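Local coordinates for protein Niban 2 (Homo sapiens, PDB 7CTP) that may play a role in suppressing apoptosis and may promote melanoma cell invasion, as a cytoplasmic and membrane-associated protein that carries a PH domain, at residues F30-Y35 with E287-K292; Q430-H435 with K488-E493; H93-V98 with Q187-H192. One frame throughout, in Å; residues are numbered along the deposited sequence.

How the interactions relate
One chain here illustrates how the chemistry of a contact follows its place in the fold. Interaction 1 joins two nearly parallel long helices in a partly buried place farther from the centre of the chain, and pairs a small apolar centre with a salt bridge. Interaction 2, buried nearer the centre of the chain, joins two antiparallel helices through one phenylalanine, its charged pair being long. Interaction 3 lies within the PH domain, where a loop tyrosine packs on the last helix of that domain with a histidine, a cysteine and a water. Interactions 2 and 3 touch: Arg191 bonds to Gln430 and Gln433, linking the PH domain to the helical part, whereas interaction 1 touches neither.

Interaction 1 of 3, residues F30-Y35 with E287-K292; sequences FYEDQY and EEVLSK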
loop_
_atom_site.group_PDB
_atom_site.type_symbol
_atom_site.label_atom_id
_atom_site.label_comp_id
_atom_site.label_asym_id
_atom_site.label_seq_id
_atom_site.Cartn_x
_atom_site.Cartn_y
_atom_site.Cartn_z
ATOM N N PHE A 30 19.776 -1.716 9.109
ATOM C CA PHE A 30 18.854 -2.809 8.793
ATOM C C PHE A 30 18.682 -2.971 7.287
ATOM O O PHE A 30 18.615 -4.098 6.774
ATOM C CB PHE A 30 17.485 -2.568 9.442
ATOM C CG PHE A 30 17.445 -2.856 10.918
ATOM C CD1 PHE A 30 17.384 -4.162 11.383
ATOM C CD2 PHE A 30 17.432 -1.819 11.839
ATOM C CE1 PHE A 30 17.335 -4.425 12.752
ATOM C CE2 PHE A 30 17.383 -2.079 13.210
ATOM C CZ PHE A 30 17.335 -3.383 13.660
ATOM N N TYR A 31 18.596 -1.854 6.559
ATOM C CA TYR A 31 18.361 -1.913 5.120
ATOM C C TYR A 31 19.548 -2.542 4.386
ATOM O O TYR A 31 19.367 -3.441 3.551
ATOM C CB TYR A 31 18.069 -0.508 4.589
ATOM C CG TYR A 31 17.868 -0.458 3.106
ATOM C CD1 TYR A 31 16.692 -0.914 2.537
ATOM C CD2 TYR A 31 18.865 0.021 2.266
ATOM C CE1 TYR A 31 16.501 -0.884 1.173
ATOM C CE2 TYR A 31 18.686 0.048 0.906
ATOM C CZ TYR A 31 17.509 -0.402 0.364
ATOM O OH TYR A 31 17.320 -0.374 -0.987
ATOM N N GLU A 32 20.769 -2.083 4.679
ATOM C CA GLU A 32 21.939 -2.661 4.025
ATOM C C GLU A 32 22.080 -4.141 4.359
ATOM O O GLU A 32 22.452 -4.941 3.491
ATOM C CB GLU A 32 23.208 -1.893 4.408
ATOM C CG GLU A 32 23.280 -0.495 3.788
ATOM C CD GLU A 32 24.656 0.153 3.918
ATOM O OE1 GLU A 32 25.662 -0.475 3.507
ATOM O OE2 GLU A 32 24.721 1.303 4.407
ATOM N N ASP A 33 21.759 -4.528 5.596
ATOM C CA ASP A 33 21.777 -5.947 5.949
ATOM C C ASP A 33 20.737 -6.723 5.150
ATOM O O ASP A 33 21.023 -7.814 4.639
ATOM C CB ASP A 33 21.540 -6.127 7.448
ATOM C CG ASP A 33 22.781 -5.872 8.283
ATOM O OD1 ASP A 33 23.887 -5.752 7.708
ATOM O OD2 ASP A 33 22.648 -5.781 9.522
ATOM N N GLN A 34 19.527 -6.165 5.014
ATOM C CA GLN A 34 18.457 -6.868 4.306
ATOM C C GLN A 34 18.729 -6.970 2.811
ATOM O O GLN A 34 18.248 -7.903 2.168
ATOM C CB GLN A 34 17.108 -6.166 4.511
ATOM C CG GLN A 34 16.425 -6.409 5.859
ATOM C CD GLN A 34 16.286 -7.887 6.220
ATOM O OE1 GLN A 34 15.730 -8.675 5.457
ATOM N NE2 GLN A 34 16.807 -8.262 7.387
ATOM N N TYR A 35 19.465 -6.014 2.238
ATOM C CA TYR A 35 19.524 -5.909 0.784
ATOM C C TYR A 35 20.077 -7.183 0.157
ATOM O O TYR A 35 19.500 -7.722 -0.797
ATOM C CB TYR A 35 20.366 -4.708 0.363
ATOM C CG TYR A 35 20.119 -4.331 -1.081
ATOM C CD1 TYR A 35 19.075 -3.486 -1.430
ATOM C CD2 TYR A 35 20.901 -4.864 -2.100
ATOM C CE1 TYR A 35 18.834 -3.151 -2.753
ATOM C CE2 TYR A 35 20.664 -4.546 -3.420
ATOM C CZ TYR A 35 19.636 -3.684 -3.740
ATOM O OH TYR A 35 19.405 -3.362 -5.058
ATOM N N GLU A 287 18.503 7.898 -0.488
ATOM C CA GLU A 287 18.975 7.834 -1.868
ATOM C C GLU A 287 20.487 7.647 -1.922
ATOM O O GLU A 287 21.004 6.999 -2.848
ATOM C CB GLU A 287 18.524 9.075 -2.638
ATOM C CG GLU A 287 17.046 8.981 -3.071
ATOM C CD GLU A 287 16.466 10.260 -3.671
ATOM O OE1 GLU A 287 15.252 10.244 -3.982
ATOM O OE2 GLU A 287 17.198 11.262 -3.829
ATOM N N GLU A 288 21.206 8.163 -0.921
ATOM C CA GLU A 288 22.644 7.926 -0.832
ATOM C C GLU A 288 22.941 6.439 -0.676
ATOM O O GLU A 288 23.793 5.885 -1.382
ATOM C CB GLU A 288 23.237 8.720 0.331
ATOM C CG GLU A 288 24.741 8.533 0.508
ATOM C CD GLU A 288 25.273 9.287 1.715
ATOM O OE1 GLU A 288 24.460 9.679 2.583
ATOM O OE2 GLU A 288 26.505 9.490 1.794
ATOM N N VAL A 289 22.225 5.771 0.230
ATOM C CA VAL A 289 22.492 4.358 0.488
ATOM C C VAL A 289 22.020 3.499 -0.680
ATOM O O VAL A 289 22.683 2.516 -1.054
ATOM C CB VAL A 289 21.850 3.934 1.823
ATOM C CG1 VAL A 289 21.905 2.399 1.997
ATOM C CG2 VAL A 289 22.572 4.601 2.986
ATOM N N LEU A 290 20.880 3.858 -1.288
ATOM C CA LEU A 290 20.375 3.099 -2.434
ATOM C C LEU A 290 21.387 3.106 -3.567
ATOM O O LEU A 290 21.663 2.066 -4.169
ATOM C CB LEU A 290 19.030 3.666 -2.901
ATOM C CG LEU A 290 18.363 2.994 -4.103
ATOM C CD1 LEU A 290 18.129 1.513 -3.824
ATOM C CD2 LEU A 290 17.055 3.704 -4.457
ATOM N N SER A 291 21.989 4.266 -3.830
ATOM C CA SER A 291 23.051 4.355 -4.828
ATOM C C SER A 291 24.246 3.491 -4.442
ATOM O O SER A 291 24.855 2.836 -5.301
ATOM C CB SER A 291 23.476 5.810 -5.006
ATOM O OG SER A 291 24.553 5.916 -5.924
ATOM N N LYS A 292 24.588 3.461 -3.154
ATOM C CA LYS A 292 25.732 2.672 -2.714
ATOM C C LYS A 292 25.476 1.182 -2.884
ATOM O O LYS A 292 26.371 0.442 -3.322
ATOM C CB LYS A 292 26.081 3.002 -1.265
ATOM C CG LYS A 292 27.155 2.098 -0.660
ATOM C CD LYS A 292 27.538 2.570 0.737
ATOM C CE LYS A 292 26.530 2.097 1.771
ATOM N NZ LYS A 292 26.843 2.570 3.154
#
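Val289 opens the contact by pushing one methyl between Tyr31 and Glu32. Its CG1, anti to the backbone N, lies at the edge of the Tyr31 ring, close to the ring plane, 3.9 Å from Tyr31 CD2. The same methyl stands 3.7 Å from Glu32 CG, so the aliphatic root of the glutamate serves as a second apolar wall before its charge is reached. Leu290 follows, with CD1 of its side chain 3.5 Å from Tyr31 OH. The phenol oxygen thus meets a methyl group here, while the tyrosine ring also packs edge-to-face with Phe286 one turn earlier on the same helix as Leu290.

Both partners belong to long helices, 10-48 and 260-337, which run almost side by side in the helical part of the protein: the short segments cross at -24° with axes 11.0 Å apart. At that spacing the backbones stay well separated and side chains of moderate length bridge the interface.

Lys292, the last residue of its segment, reaches back across to Glu32. A bend at chi3 (81°) places CE close to the carboxylate, 3.2 Å from Glu32 OE1, and NZ then gives a hydrogen bond of 2.8 Å to Glu32 OE2, forming a salt bridge. The ammonium group arrives on the syn side of OE2, tilted 30° out of the carboxylate plane, and the two side chains cross at about a right angle. Lys292 itself is solvent-exposed, and the backbone oxygen of Glu32 is bonded separately by Arg528.

Interaction 2 of 3, residues Q430-H435 with K488-E493; sequences QRAQIH and KRFFRE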
loop_
_atom_site.group_PDB
_atom_site.type_symbol
_atom_site.label_atom_id
_atom_site.label_comp_id
_atom_site.label_asym_id
_atom_site.label_seq_id
_atom_site.Cartn_x
_atom_site.Cartn_y
_atom_site.Cartn_z
ATOM N N GLN A 430 -6.882 -2.111 1.369
ATOM C CA GLN A 430 -6.121 -1.407 0.343
ATOM C C GLN A 430 -5.477 -2.392 -0.626
ATOM O O GLN A 430 -5.566 -2.226 -1.849
ATOM C CB GLN A 430 -5.077 -0.508 1.011
ATOM C CG GLN A 430 -3.821 -0.189 0.189
ATOM C CD GLN A 430 -3.956 1.081 -0.648
ATOM O OE1 GLN A 430 -4.645 2.037 -0.263
ATOM N NE2 GLN A 430 -3.265 1.108 -1.781
ATOM N N ARG A 431 -4.850 -3.446 -0.095
ATOM C CA ARG A 431 -4.181 -4.411 -0.962
ATOM C C ARG A 431 -5.185 -5.168 -1.821
ATOM O O ARG A 431 -4.952 -5.365 -3.016
ATOM C CB ARG A 431 -3.338 -5.380 -0.136
ATOM C CG ARG A 431 -2.250 -4.695 0.670
ATOM C CD ARG A 431 -0.939 -5.459 0.653
ATOM N NE ARG A 431 0.078 -4.784 1.458
ATOM C CZ ARG A 431 0.707 -5.346 2.488
ATOM N NH1 ARG A 431 1.623 -4.656 3.164
ATOM N NH2 ARG A 431 0.419 -6.597 2.836
ATOM N N ALA A 432 -6.316 -5.574 -1.239
ATOM C CA ALA A 432 -7.334 -6.273 -2.029
ATOM C C ALA A 432 -7.840 -5.407 -3.179
ATOM O O ALA A 432 -8.053 -5.901 -4.296
ATOM C CB ALA A 432 -8.495 -6.711 -1.135
ATOM N N GLN A 433 -8.045 -4.112 -2.928
ATOM C CA GLN A 433 -8.567 -3.229 -3.968
ATOM C C GLN A 433 -7.544 -3.020 -5.076
ATOM O O GLN A 433 -7.902 -2.967 -6.260
ATOM C CB GLN A 433 -8.997 -1.899 -3.353
ATOM C CG GLN A 433 -10.177 -2.071 -2.405
ATOM C CD GLN A 433 -10.575 -0.799 -1.685
ATOM O OE1 GLN A 433 -9.772 0.120 -1.515
ATOM N NE2 GLN A 433 -11.831 -0.748 -1.242
ATOM N N ILE A 434 -6.261 -2.927 -4.722
ATOM C CA ILE A 434 -5.233 -2.792 -5.755
ATOM C C ILE A 434 -5.204 -4.035 -6.642
ATOM O O ILE A 434 -5.092 -3.933 -7.872
ATOM C CB ILE A 434 -3.857 -2.506 -5.117
ATOM C CG1 ILE A 434 -3.750 -1.030 -4.711
ATOM C CG2 ILE A 434 -2.719 -2.858 -6.078
ATOM C CD1 ILE A 434 -3.816 -0.046 -5.866
ATOM N N HIS A 435 -5.322 -5.224 -6.038
ATOM C CA HIS A 435 -5.397 -6.444 -6.837
ATOM C C HIS A 435 -6.601 -6.412 -7.772
ATOM O O HIS A 435 -6.514 -6.863 -8.919
ATOM C CB HIS A 435 -5.475 -7.688 -5.950
ATOM C CG HIS A 435 -4.202 -8.030 -5.238
ATOM N ND1 HIS A 435 -3.008 -8.236 -5.895
ATOM C CD2 HIS A 435 -3.950 -8.242 -3.924
ATOM C CE1 HIS A 435 -2.069 -8.536 -5.011
ATOM N NE2 HIS A 435 -2.615 -8.547 -3.808
ATOM N N LYS A 488 -5.730 -16.829 -3.680
ATOM C CA LYS A 488 -5.065 -17.774 -2.784
ATOM C C LYS A 488 -3.764 -17.198 -2.243
ATOM O O LYS A 488 -3.453 -17.349 -1.054
ATOM C CB LYS A 488 -4.783 -19.106 -3.472
ATOM C CG LYS A 488 -4.213 -20.126 -2.456
ATOM C CD LYS A 488 -3.179 -21.082 -3.049
ATOM C CE LYS A 488 -2.222 -21.615 -1.976
ATOM N NZ LYS A 488 -2.857 -22.603 -1.046
ATOM N N ARG A 489 -2.982 -16.557 -3.115
ATOM C CA ARG A 489 -1.738 -15.919 -2.690
ATOM C C ARG A 489 -2.013 -14.807 -1.688
ATOM O O ARG A 489 -1.284 -14.646 -0.699
ATOM C CB ARG A 489 -0.993 -15.373 -3.906
ATOM C CG ARG A 489 0.410 -14.820 -3.627
ATOM C CD ARG A 489 0.962 -14.134 -4.882
ATOM N NE ARG A 489 0.477 -14.775 -6.108
ATOM C CZ ARG A 489 0.132 -14.127 -7.222
ATOM N NH1 ARG A 489 0.212 -12.801 -7.286
ATOM N NH2 ARG A 489 -0.293 -14.811 -8.277
ATOM N N PHE A 490 -3.077 -14.040 -1.927
ATOM C CA PHE A 490 -3.426 -12.931 -1.050
ATOM C C PHE A 490 -3.844 -13.433 0.325
ATOM O O PHE A 490 -3.422 -12.889 1.353
ATOM C CB PHE A 490 -4.537 -12.109 -1.702
ATOM C CG PHE A 490 -5.121 -11.039 -0.821
ATOM C CD1 PHE A 490 -4.366 -9.938 -0.437
ATOM C CD2 PHE A 490 -6.431 -11.129 -0.388
ATOM C CE1 PHE A 490 -4.921 -8.950 0.371
ATOM C CE2 PHE A 490 -6.987 -10.146 0.414
ATOM C CZ PHE A 490 -6.225 -9.056 0.795
ATOM N N PHE A 491 -4.664 -14.489 0.365
ATOM C CA PHE A 491 -5.106 -15.033 1.646
ATOM C C PHE A 491 -3.938 -15.628 2.423
ATOM O O PHE A 491 -3.857 -15.474 3.647
ATOM C CB PHE A 491 -6.186 -16.096 1.439
ATOM C CG PHE A 491 -7.421 -15.593 0.747
ATOM C CD1 PHE A 491 -7.857 -14.290 0.907
ATOM C CD2 PHE A 491 -8.146 -16.440 -0.074
ATOM C CE1 PHE A 491 -9.001 -13.843 0.258
ATOM C CE2 PHE A 491 -9.279 -16.004 -0.717
ATOM C CZ PHE A 491 -9.715 -14.709 -0.555
ATOM N N ARG A 492 -3.043 -16.335 1.724
ATOM C CA ARG A 492 -1.862 -16.908 2.362
ATOM C C ARG A 492 -0.975 -15.812 2.933
ATOM O O ARG A 492 -0.547 -15.885 4.091
ATOM C CB ARG A 492 -1.104 -17.763 1.340
ATOM C CG ARG A 492 0.347 -18.117 1.681
ATOM C CD ARG A 492 1.134 -18.337 0.384
ATOM N NE ARG A 492 2.480 -18.862 0.596
ATOM C CZ ARG A 492 3.551 -18.119 0.864
ATOM N NH1 ARG A 492 4.735 -18.694 1.035
ATOM N NH2 ARG A 492 3.440 -16.800 0.963
ATOM N N GLU A 493 -0.706 -14.781 2.127
ATOM C CA GLU A 493 0.101 -13.649 2.571
ATOM C C GLU A 493 -0.512 -12.981 3.795
ATOM O O GLU A 493 0.192 -12.698 4.771
ATOM C CB GLU A 493 0.264 -12.640 1.432
ATOM C CG GLU A 493 0.886 -11.320 1.883
ATOM C CD GLU A 493 0.946 -10.246 0.803
ATOM O OE1 GLU A 493 2.068 -9.968 0.318
ATOM O OE2 GLU A 493 -0.112 -9.660 0.466
#
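Arg431 NH2 faces two acceptors on the opposite helix. It is hydrogen-bonded to Gln497 OE1, its stronger partner, and lies 3.9 Å from Glu493 OE2, a long salt bridge. The guanidinium and carboxylate planes are turned 56° apart and the two side chains cross at about a right angle, which suits attraction of charge more than a paired set of straight bonds.

Beneath this polar layer lies Phe490. Its CG is anti to the backbone N (chi1 172°), and the ring reaches over to the other helix, where its outer end meets Arg431 and Ala432, while CD1 nearer its root meets His435. Arg431 CB lies 3.9 Å from Phe490 CE1, while Ala432 CB comes to 3.8 Å from Phe490 CZ, the small alanine leaving room for the ring tip. On the remaining flank, Phe490 CD1 sits near the plane of the His435 imidazole, at its edge, 3.9 Å from His435 CD2. These two rings meet obliquely, with centroids 5.7 Å apart. An alanine in place of Phe490 would probably open a gap between the helices, leaving Ala432 CB and the CD2 edge of His435 without their apolar partner. Two charges lie near the imidazole and may act on it in opposite senses: Glu493 OE2 is 5.1 Å from His435 NE2, and Arg489 NH1 is 5.8 Å from His435 ND1, which has a weak hydrogen bond to Glu438. Thr353 and Phe357 of helix 342-378 border Phe490 and His435 respectively.

The segments run at 166° to each other, 11.5 Å between axes, on consecutive helices 422-455 and 464-511 joined by a short connection: an antiparallel alpha-helical hairpin.

Interaction 3 of 3, residues H93-V98 with Q187-H192; sequences HNYGLV and QDCIRH
Tyr95 meets the helix from an uncommon backbone position: this buried, non-glycine residue has a left-handed conformation (phi 69°), and its ring packs tightly on His192. Tyr95 CD2 stands over one face of the imidazole, offset toward its rim, and comes to 3.3 Å from His192 CG. The ring planes are 37° apart, so the pair is oblique, and the side chains cross at about a right angle. His192 CG is anti to the backbone N (chi1 -175°), which sets CG on the side of the loop, beside Tyr95; its ND1 is hydrogen-bonded to Arg437 of helix 422-455.

The other flank of the tyrosine belongs to Cys189. Its SG lies in the plane of the ring at the edge, 3.9 Å from Tyr95 CD1, a sulfur-aromatic contact made from the side and not over the ring. The sulfur is also 3.5 Å from Tyr95 O. Farther along, Asp188 CB lies 3.8 Å from Tyr95 CE1, and the backbone oxygen of Asp188 sits over one face of the ring.

A water bridges the phenol to the helix. Tyr95 OH donates to it at 2.7 Å, and the water in turn donates to Asp188 OD2, also at 2.7 Å. The carboxylate is itself held, since its OD1 accepts a salt-bridging bond from Arg191 NH2 at 2.9 Å and another from Gln402, which probably keeps OD2 turned to the water.

The loop links strands 84-91 and 97-100, and the contact ties this beta-hairpin to helix 176-194, the C-terminal helix that caps one end of the beta structure in the PH-domain fold.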
loop_
_atom_site.group_PDB
_atom_site.type_symbol
_atom_site.label_atom_id
_atom_site.label_comp_id
_atom_site.label_asym_id
_atom_site.label_seq_id
_atom_site.Cartn_x
_atom_site.Cartn_y
_atom_site.Cartn_z
ATOM N N HIS A 93 -3.078 12.247 -14.692
ATOM C CA HIS A 93 -2.918 10.816 -14.941
ATOM C C HIS A 93 -2.280 10.078 -13.770
ATOM O O HIS A 93 -2.496 8.872 -13.605
ATOM C CB HIS A 93 -2.052 10.603 -16.187
ATOM C CG HIS A 93 -0.645 11.102 -16.019
ATOM N ND1 HIS A 93 0.415 10.270 -15.716
ATOM C CD2 HIS A 93 -0.135 12.357 -16.072
ATOM C CE1 HIS A 93 1.519 10.990 -15.605
ATOM N NE2 HIS A 93 1.213 12.258 -15.820
ATOM N N ASN A 94 -1.458 10.762 -12.973
ATOM C CA ASN A 94 -0.727 10.108 -11.896
ATOM C C ASN A 94 -1.379 10.294 -10.530
ATOM O O ASN A 94 -0.742 10.011 -9.512
ATOM C CB ASN A 94 0.723 10.601 -11.854
ATOM C CG ASN A 94 0.838 12.093 -11.608
ATOM O OD1 ASN A 94 -0.147 12.774 -11.306
ATOM N ND2 ASN A 94 2.055 12.613 -11.735
ATOM N N TYR A 95 -2.619 10.784 -10.490
ATOM C CA TYR A 95 -3.447 10.799 -9.279
ATOM C C TYR A 95 -2.930 11.763 -8.216
ATOM O O TYR A 95 -3.247 11.620 -7.029
ATOM C CB TYR A 95 -3.605 9.391 -8.694
ATOM C CG TYR A 95 -4.645 8.570 -9.418
ATOM C CD1 TYR A 95 -6.002 8.816 -9.232
ATOM C CD2 TYR A 95 -4.272 7.555 -10.295
ATOM C CE1 TYR A 95 -6.966 8.063 -9.895
ATOM C CE2 TYR A 95 -5.225 6.801 -10.958
ATOM C CZ TYR A 95 -6.566 7.060 -10.756
ATOM O OH TYR A 95 -7.516 6.307 -11.419
ATOM N N GLY A 96 -2.144 12.759 -8.614
ATOM C CA GLY A 96 -1.967 13.912 -7.760
ATOM C C GLY A 96 -3.245 14.723 -7.689
ATOM O O GLY A 96 -4.155 14.569 -8.503
ATOM N N LEU A 97 -3.349 15.567 -6.673
ATOM C CA LEU A 97 -4.465 16.499 -6.567
ATOM C C LEU A 97 -3.892 17.897 -6.767
ATOM O O LEU A 97 -3.103 18.371 -5.943
ATOM C CB LEU A 97 -5.179 16.355 -5.223
ATOM C CG LEU A 97 -6.289 17.361 -4.931
ATOM C CD1 LEU A 97 -7.381 17.291 -6.001
ATOM C CD2 LEU A 97 -6.864 17.125 -3.550
ATOM N N VAL A 98 -4.276 18.549 -7.864
ATOM C CA VAL A 98 -3.675 19.809 -8.294
ATOM C C VAL A 98 -4.721 20.910 -8.217
ATOM O O VAL A 98 -5.789 20.802 -8.831
ATOM C CB VAL A 98 -3.102 19.692 -9.713
ATOM C CG1 VAL A 98 -2.341 20.934 -10.059
ATOM C CG2 VAL A 98 -2.206 18.472 -9.810
ATOM N N GLN A 187 -10.657 9.022 -3.008
ATOM C CA GLN A 187 -10.356 7.669 -2.542
ATOM C C GLN A 187 -9.434 6.956 -3.517
ATOM O O GLN A 187 -8.511 6.245 -3.099
ATOM C CB GLN A 187 -11.634 6.843 -2.368
ATOM C CG GLN A 187 -12.407 7.061 -1.085
ATOM C CD GLN A 187 -13.732 6.310 -1.074
ATOM O OE1 GLN A 187 -14.133 5.702 -2.070
ATOM N NE2 GLN A 187 -14.419 6.356 0.054
ATOM N N ASP A 188 -9.686 7.113 -4.823
ATOM C CA ASP A 188 -8.803 6.534 -5.839
ATOM C C ASP A 188 -7.403 7.133 -5.765
ATOM O O ASP A 188 -6.406 6.416 -5.917
ATOM C CB ASP A 188 -9.365 6.756 -7.249
ATOM C CG ASP A 188 -10.617 5.941 -7.543
ATOM O OD1 ASP A 188 -11.067 5.164 -6.667
ATOM O OD2 ASP A 188 -11.155 6.088 -8.675
ATOM N N CYS A 189 -7.313 8.454 -5.565
ATOM C CA CYS A 189 -6.021 9.124 -5.408
ATOM C C CYS A 189 -5.233 8.528 -4.249
ATOM O O CYS A 189 -4.037 8.230 -4.377
ATOM C CB CYS A 189 -6.225 10.620 -5.164
ATOM S SG CYS A 189 -6.753 11.579 -6.618
ATOM N N ILE A 190 -5.882 8.392 -3.089
ATOM C CA ILE A 190 -5.204 7.870 -1.900
ATOM C C ILE A 190 -4.731 6.445 -2.144
ATOM O O ILE A 190 -3.591 6.082 -1.822
ATOM C CB ILE A 190 -6.135 7.945 -0.678
ATOM C CG1 ILE A 190 -6.399 9.404 -0.296
ATOM C CG2 ILE A 190 -5.542 7.144 0.472
ATOM C CD1 ILE A 190 -7.574 9.567 0.674
ATOM N N ARG A 191 -5.610 5.607 -2.703
ATOM C CA ARG A 191 -5.244 4.215 -2.952
ATOM C C ARG A 191 -4.064 4.130 -3.905
ATOM O O ARG A 191 -3.141 3.327 -3.698
ATOM C CB ARG A 191 -6.449 3.460 -3.516
ATOM C CG ARG A 191 -6.250 1.967 -3.742
ATOM C CD ARG A 191 -7.460 1.376 -4.496
ATOM N NE ARG A 191 -8.718 1.592 -3.776
ATOM C CZ ARG A 191 -9.662 2.444 -4.156
ATOM N NH1 ARG A 191 -10.761 2.576 -3.421
ATOM N NH2 ARG A 191 -9.506 3.176 -5.254
ATOM N N HIS A 192 -4.070 4.972 -4.943
ATOM C CA HIS A 192 -2.996 4.963 -5.930
ATOM C C HIS A 192 -1.676 5.414 -5.308
ATOM O O HIS A 192 -0.638 4.761 -5.485
ATOM C CB HIS A 192 -3.381 5.848 -7.119
ATOM C CG HIS A 192 -2.391 5.817 -8.244
ATOM N ND1 HIS A 192 -2.444 4.885 -9.256
ATOM C CD2 HIS A 192 -1.313 6.597 -8.502
ATOM C CE1 HIS A 192 -1.439 5.090 -10.093
ATOM N NE2 HIS A 192 -0.741 6.126 -9.662
HETATM O O HOH W 1 -10.096 6.817 -11.046
#